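Local coordinates for toll-like receptor 13 (Mus musculus, PDB 4Z0C), which recognises bacterial 23S ribosomal RNA as an innate immune receptor and signals through MYD88 and TRAF6 to activate NF-kappa-B, at residues Tyr221-Gly235 with His247-Trp259. Numbering follows the deposited sequence.
Sequences YLKTLPQLKSLNLSG and HLQNLRAMDLSNW. With NAG (2-acetamido-2-deoxy-beta-D-glucopyranose), chain F; NAG (2-acetamido-2-deoxy-beta-D-glucopyranose), chain N.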
# COMPACT_ATOMS: atom_id res chain seq x y z
N TYR A 221 -23.95 50.12 -10.87
CA TYR A 221 -23.33 51.43 -10.83
C TYR A 221 -22.03 51.40 -10.06
O TYR A 221 -22.03 51.24 -8.83
CB TYR A 221 -24.27 52.46 -10.20
CG TYR A 221 -23.76 53.89 -10.30
CD1 TYR A 221 -24.00 54.66 -11.44
CD2 TYR A 221 -23.06 54.47 -9.24
CE1 TYR A 221 -23.53 55.96 -11.53
CE2 TYR A 221 -22.59 55.78 -9.33
CZ TYR A 221 -22.84 56.52 -10.47
OH TYR A 221 -22.38 57.82 -10.57
N LEU A 222 -20.93 51.63 -10.77
CA LEU A 222 -19.60 51.43 -10.20
C LEU A 222 -18.67 52.65 -10.29
O LEU A 222 -17.48 52.54 -9.97
CB LEU A 222 -18.92 50.21 -10.86
CG LEU A 222 -19.64 48.85 -10.85
CD1 LEU A 222 -18.82 47.83 -11.62
CD2 LEU A 222 -19.93 48.35 -9.44
N LYS A 223 -19.20 53.79 -10.74
CA LYS A 223 -18.44 55.06 -10.83
C LYS A 223 -17.70 55.38 -9.55
O LYS A 223 -16.54 55.81 -9.55
CB LYS A 223 -19.41 56.22 -11.13
CG LYS A 223 -18.98 57.57 -10.54
CD LYS A 223 -18.28 58.46 -11.56
CE LYS A 223 -18.70 59.91 -11.39
NZ LYS A 223 -19.02 60.57 -12.69
N THR A 224 -18.40 55.11 -8.46
CA THR A 224 -17.92 55.37 -7.13
C THR A 224 -16.73 54.48 -6.69
O THR A 224 -16.20 54.65 -5.58
CB THR A 224 -19.12 55.23 -6.18
OG1 THR A 224 -19.00 56.18 -5.12
CG2 THR A 224 -19.16 53.86 -5.61
N LEU A 225 -16.32 53.54 -7.54
CA LEU A 225 -15.11 52.74 -7.28
C LEU A 225 -14.03 53.02 -8.34
O LEU A 225 -13.77 52.18 -9.22
CB LEU A 225 -15.41 51.24 -7.26
CG LEU A 225 -16.72 50.75 -6.63
CD1 LEU A 225 -16.78 49.23 -6.73
CD2 LEU A 225 -16.84 51.17 -5.20
N PRO A 226 -13.41 54.21 -8.27
CA PRO A 226 -12.53 54.67 -9.35
C PRO A 226 -11.18 53.96 -9.40
O PRO A 226 -10.51 54.03 -10.43
CB PRO A 226 -12.33 56.15 -9.01
CG PRO A 226 -12.47 56.21 -7.52
CD PRO A 226 -13.50 55.19 -7.17
N GLN A 227 -10.79 53.31 -8.31
CA GLN A 227 -9.51 52.61 -8.24
C GLN A 227 -9.61 51.09 -8.53
O GLN A 227 -8.62 50.36 -8.41
CB GLN A 227 -8.88 52.82 -6.87
CG GLN A 227 -8.20 54.16 -6.70
CD GLN A 227 -7.27 54.46 -7.86
OE1 GLN A 227 -7.63 55.19 -8.78
NE2 GLN A 227 -6.06 53.92 -7.80
N LEU A 228 -10.80 50.62 -8.90
CA LEU A 228 -11.09 49.20 -8.99
C LEU A 228 -10.20 48.47 -9.99
O LEU A 228 -10.14 48.84 -11.17
CB LEU A 228 -12.57 48.97 -9.35
CG LEU A 228 -13.06 47.53 -9.35
CD1 LEU A 228 -12.87 46.91 -8.00
CD2 LEU A 228 -14.53 47.48 -9.69
N LYS A 229 -9.51 47.43 -9.53
CA LYS A 229 -8.57 46.71 -10.38
C LYS A 229 -9.01 45.31 -10.85
O LYS A 229 -8.60 44.87 -11.92
CB LYS A 229 -7.21 46.61 -9.70
CG LYS A 229 -6.47 47.90 -9.54
CD LYS A 229 -5.11 47.64 -8.91
CE LYS A 229 -4.38 48.93 -8.61
NZ LYS A 229 -3.01 48.68 -8.09
N SER A 230 -9.77 44.60 -10.03
CA SER A 230 -10.30 43.29 -10.38
C SER A 230 -11.76 43.27 -10.08
O SER A 230 -12.17 43.61 -8.96
CB SER A 230 -9.68 42.16 -9.54
OG SER A 230 -8.29 42.33 -9.35
N LEU A 231 -12.54 42.83 -11.05
CA LEU A 231 -13.97 42.69 -10.83
C LEU A 231 -14.30 41.23 -11.07
O LEU A 231 -13.99 40.69 -12.12
CB LEU A 231 -14.75 43.64 -11.77
CG LEU A 231 -16.27 43.53 -11.72
CD1 LEU A 231 -16.77 43.83 -10.32
CD2 LEU A 231 -16.92 44.45 -12.75
N ASN A 232 -14.89 40.58 -10.08
CA ASN A 232 -15.21 39.17 -10.17
C ASN A 232 -16.71 38.95 -10.30
O ASN A 232 -17.45 39.12 -9.34
CB ASN A 232 -14.67 38.43 -8.94
CG ASN A 232 -14.56 36.93 -9.17
OD1 ASN A 232 -15.30 36.36 -9.98
ND2 ASN A 232 -13.62 36.29 -8.48
N LEU A 233 -17.13 38.60 -11.51
CA LEU A 233 -18.54 38.34 -11.80
C LEU A 233 -18.76 36.87 -12.21
O LEU A 233 -19.68 36.54 -12.96
CB LEU A 233 -19.01 39.27 -12.93
CG LEU A 233 -19.06 40.77 -12.64
CD1 LEU A 233 -19.55 41.51 -13.87
CD2 LEU A 233 -19.88 41.14 -11.41
N SER A 234 -17.87 35.99 -11.75
CA SER A 234 -17.94 34.55 -12.04
C SER A 234 -19.20 33.90 -11.47
O SER A 234 -19.43 33.93 -10.26
CB SER A 234 -16.69 33.84 -11.50
OG SER A 234 -16.71 32.45 -11.80
N GLY A 235 -20.02 33.33 -12.35
CA GLY A 235 -21.24 32.66 -11.91
C GLY A 235 -22.37 33.62 -11.57
O GLY A 235 -23.40 33.23 -11.02
N HIS A 247 -16.75 53.63 -16.18
CA HIS A 247 -16.60 53.44 -14.75
C HIS A 247 -15.54 52.40 -14.37
O HIS A 247 -15.36 52.11 -13.19
CB HIS A 247 -17.95 53.10 -14.13
CG HIS A 247 -18.97 54.18 -14.29
ND1 HIS A 247 -20.31 53.93 -14.45
CD2 HIS A 247 -18.84 55.53 -14.30
CE1 HIS A 247 -20.96 55.07 -14.56
NE2 HIS A 247 -20.09 56.06 -14.46
N LEU A 248 -14.85 51.85 -15.37
CA LEU A 248 -13.90 50.75 -15.14
C LEU A 248 -12.54 50.98 -15.80
O LEU A 248 -11.91 50.03 -16.26
CB LEU A 248 -14.48 49.43 -15.65
CG LEU A 248 -15.81 49.04 -15.00
CD1 LEU A 248 -16.55 47.96 -15.79
CD2 LEU A 248 -15.59 48.61 -13.54
N GLN A 249 -12.08 52.22 -15.85
CA GLN A 249 -10.87 52.51 -16.61
C GLN A 249 -9.60 52.08 -15.89
O GLN A 249 -8.53 52.02 -16.49
CB GLN A 249 -10.79 53.99 -16.99
CG GLN A 249 -11.79 54.42 -18.05
CD GLN A 249 -11.51 53.85 -19.42
OE1 GLN A 249 -10.51 54.20 -20.05
NE2 GLN A 249 -12.41 53.01 -19.91
N ASN A 250 -9.71 51.77 -14.60
CA ASN A 250 -8.56 51.23 -13.89
C ASN A 250 -8.51 49.69 -13.81
O ASN A 250 -7.58 49.14 -13.24
CB ASN A 250 -8.46 51.83 -12.48
CG ASN A 250 -7.74 53.16 -12.47
OD1 ASN A 250 -6.69 53.32 -13.11
ND2 ASN A 250 -8.30 54.14 -11.76
N LEU A 251 -9.50 49.02 -14.38
CA LEU A 251 -9.62 47.59 -14.26
C LEU A 251 -8.45 46.84 -14.93
O LEU A 251 -8.11 47.10 -16.08
CB LEU A 251 -10.97 47.12 -14.82
CG LEU A 251 -11.50 45.85 -14.14
CD1 LEU A 251 -11.92 46.15 -12.71
CD2 LEU A 251 -12.65 45.23 -14.92
N ARG A 252 -7.82 45.94 -14.17
CA ARG A 252 -6.72 45.12 -14.69
C ARG A 252 -7.15 43.67 -14.96
O ARG A 252 -6.55 42.97 -15.79
CB ARG A 252 -5.55 45.12 -13.71
CG ARG A 252 -4.48 46.16 -13.97
CD ARG A 252 -4.82 47.45 -13.31
NE ARG A 252 -3.73 48.42 -13.40
CZ ARG A 252 -3.78 49.64 -12.88
NH1 ARG A 252 -4.86 50.06 -12.24
NH2 ARG A 252 -2.73 50.45 -13.01
N ALA A 253 -8.18 43.21 -14.26
CA ALA A 253 -8.58 41.82 -14.31
C ALA A 253 -10.09 41.71 -14.20
O ALA A 253 -10.72 42.43 -13.42
CB ALA A 253 -7.87 41.00 -13.19
N MET A 254 -10.66 40.79 -14.98
CA MET A 254 -12.09 40.55 -14.93
C MET A 254 -12.37 39.06 -14.96
O MET A 254 -11.65 38.29 -15.58
CB MET A 254 -12.79 41.21 -16.13
CG MET A 254 -14.29 41.32 -15.93
SD MET A 254 -15.04 42.57 -16.97
CE MET A 254 -16.71 42.54 -16.35
N ASP A 255 -13.46 38.67 -14.30
CA ASP A 255 -13.86 37.29 -14.33
C ASP A 255 -15.31 37.25 -14.79
O ASP A 255 -16.20 37.73 -14.09
CB ASP A 255 -13.70 36.64 -12.93
CG ASP A 255 -13.71 35.10 -12.99
OD1 ASP A 255 -14.27 34.52 -13.96
OD2 ASP A 255 -13.18 34.45 -12.05
N LEU A 256 -15.54 36.67 -15.96
CA LEU A 256 -16.87 36.58 -16.55
C LEU A 256 -17.39 35.15 -16.74
O LEU A 256 -18.25 34.90 -17.60
CB LEU A 256 -16.88 37.33 -17.90
CG LEU A 256 -16.82 38.86 -17.83
CD1 LEU A 256 -16.70 39.45 -19.22
CD2 LEU A 256 -18.07 39.38 -17.14
N SER A 257 -16.87 34.20 -15.97
CA SER A 257 -17.24 32.79 -16.12
C SER A 257 -18.72 32.50 -15.81
O SER A 257 -19.33 33.17 -14.98
CB SER A 257 -16.37 31.93 -15.20
OG SER A 257 -14.99 32.22 -15.37
N ASN A 258 -19.28 31.48 -16.44
CA ASN A 258 -20.63 31.05 -16.10
C ASN A 258 -20.64 30.34 -14.76
O ASN A 258 -19.58 29.91 -14.29
CB ASN A 258 -21.16 30.08 -17.16
CG ASN A 258 -21.41 30.74 -18.48
OD1 ASN A 258 -21.71 31.94 -18.55
ND2 ASN A 258 -21.26 29.97 -19.56
N TRP A 259 -21.82 30.14 -14.18
CA TRP A 259 -21.93 29.27 -13.02
C TRP A 259 -21.82 27.81 -13.47
O TRP A 259 -21.01 27.05 -12.93
CB TRP A 259 -23.24 29.47 -12.27
CG TRP A 259 -23.25 28.81 -10.93
CD1 TRP A 259 -22.72 27.59 -10.60
CD2 TRP A 259 -23.75 29.36 -9.70
NE1 TRP A 259 -22.89 27.34 -9.26
CE2 TRP A 259 -23.52 28.41 -8.69
CE3 TRP A 259 -24.39 30.57 -9.37
CZ2 TRP A 259 -23.90 28.62 -7.36
CZ3 TRP A 259 -24.77 30.78 -8.05
CH2 TRP A 259 -24.53 29.81 -7.06
C1 NAG F . -13.65 34.85 -8.67
C2 NAG F . -12.21 34.37 -8.76
C3 NAG F . -12.12 32.85 -8.82
C4 NAG F . -12.96 32.25 -7.70
C5 NAG F . -14.38 32.75 -7.94
C6 NAG F . -15.44 32.08 -7.08
C7 NAG F . -10.50 35.65 -9.82
C8 NAG F . -9.82 36.14 -11.06
N2 NAG F . -11.61 34.95 -9.95
O3 NAG F . -10.78 32.42 -8.73
O4 NAG F . -12.86 30.84 -7.72
O5 NAG F . -14.34 34.13 -7.66
O6 NAG F . -14.88 31.92 -5.79
O7 NAG F . -10.03 35.86 -8.70
C1 NAG N . -6.93 41.52 -6.32
C2 NAG N . -6.52 40.06 -6.06
C3 NAG N . -5.13 39.76 -6.59
C4 NAG N . -5.03 40.13 -8.06
C5 NAG N . -5.40 41.60 -8.22
C6 NAG N . -5.32 41.95 -9.71
C7 NAG N . -7.46 39.00 -4.11
C8 NAG N . -7.17 38.46 -2.73
N2 NAG N . -6.51 39.75 -4.65
O3 NAG N . -4.85 38.40 -6.38
O4 NAG N . -3.71 39.94 -8.55
O5 NAG N . -6.70 41.87 -7.69
O6 NAG N . -5.54 43.33 -9.89
O7 NAG N . -8.53 38.77 -4.68
O HOH W 1 -13.85 31.79 -11.84
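D255 lies against N232 and S234 of the preceding repeat, and its side chain can be followed outward atom by atom. D255 CB rests 3.4 Å from N232 OD1. Turned anti to the backbone N (chi1 -163°), the carboxylate carbon comes up beside S234 CB, and the two oxygens take different partners. D255 OD1 lies near S234 CB and accepts S257 OG at 2.8 Å, with a weak bond from S257 N besides. D255 OD2 accepts N2 of the N-acetylglucosamine carried by N232, the two atoms 2.7 Å apart. A water donates to D255 OD2 as well and also reaches S234 OG. The sugar is bonded to N232 ND2, while OD1 of the same amide accepts S234 N in an Asx turn. This sugar-bearing side belongs to neighbouring turns of the leucine-rich repeat solenoid in the receptor's ectodomain, where strands 230-232 and 253-255 run parallel, their directions only 2° apart. Backbone bonds alternate between them, and K229 O accepts both R252 N and A253 N. On the other side of the strands, leucines form the interior of the solenoid: L251 CD1 packs on L228 CG and L231 CB, and the extended M254 brings CE to 3.9 Å from L233 CD1. Ahead of the strands, in the turns that lead into them, N250 ND2 donates to P226 O at 2.6 Å, nearly straight (168°) and in the planes of both the amide and the carbonyl. Earlier still in both segments, K223 CB sits over one face of the H247 ring, 3.5 Å from its centroid, in a CH-pi contact, with Y221 meeting the same imidazole obliquely.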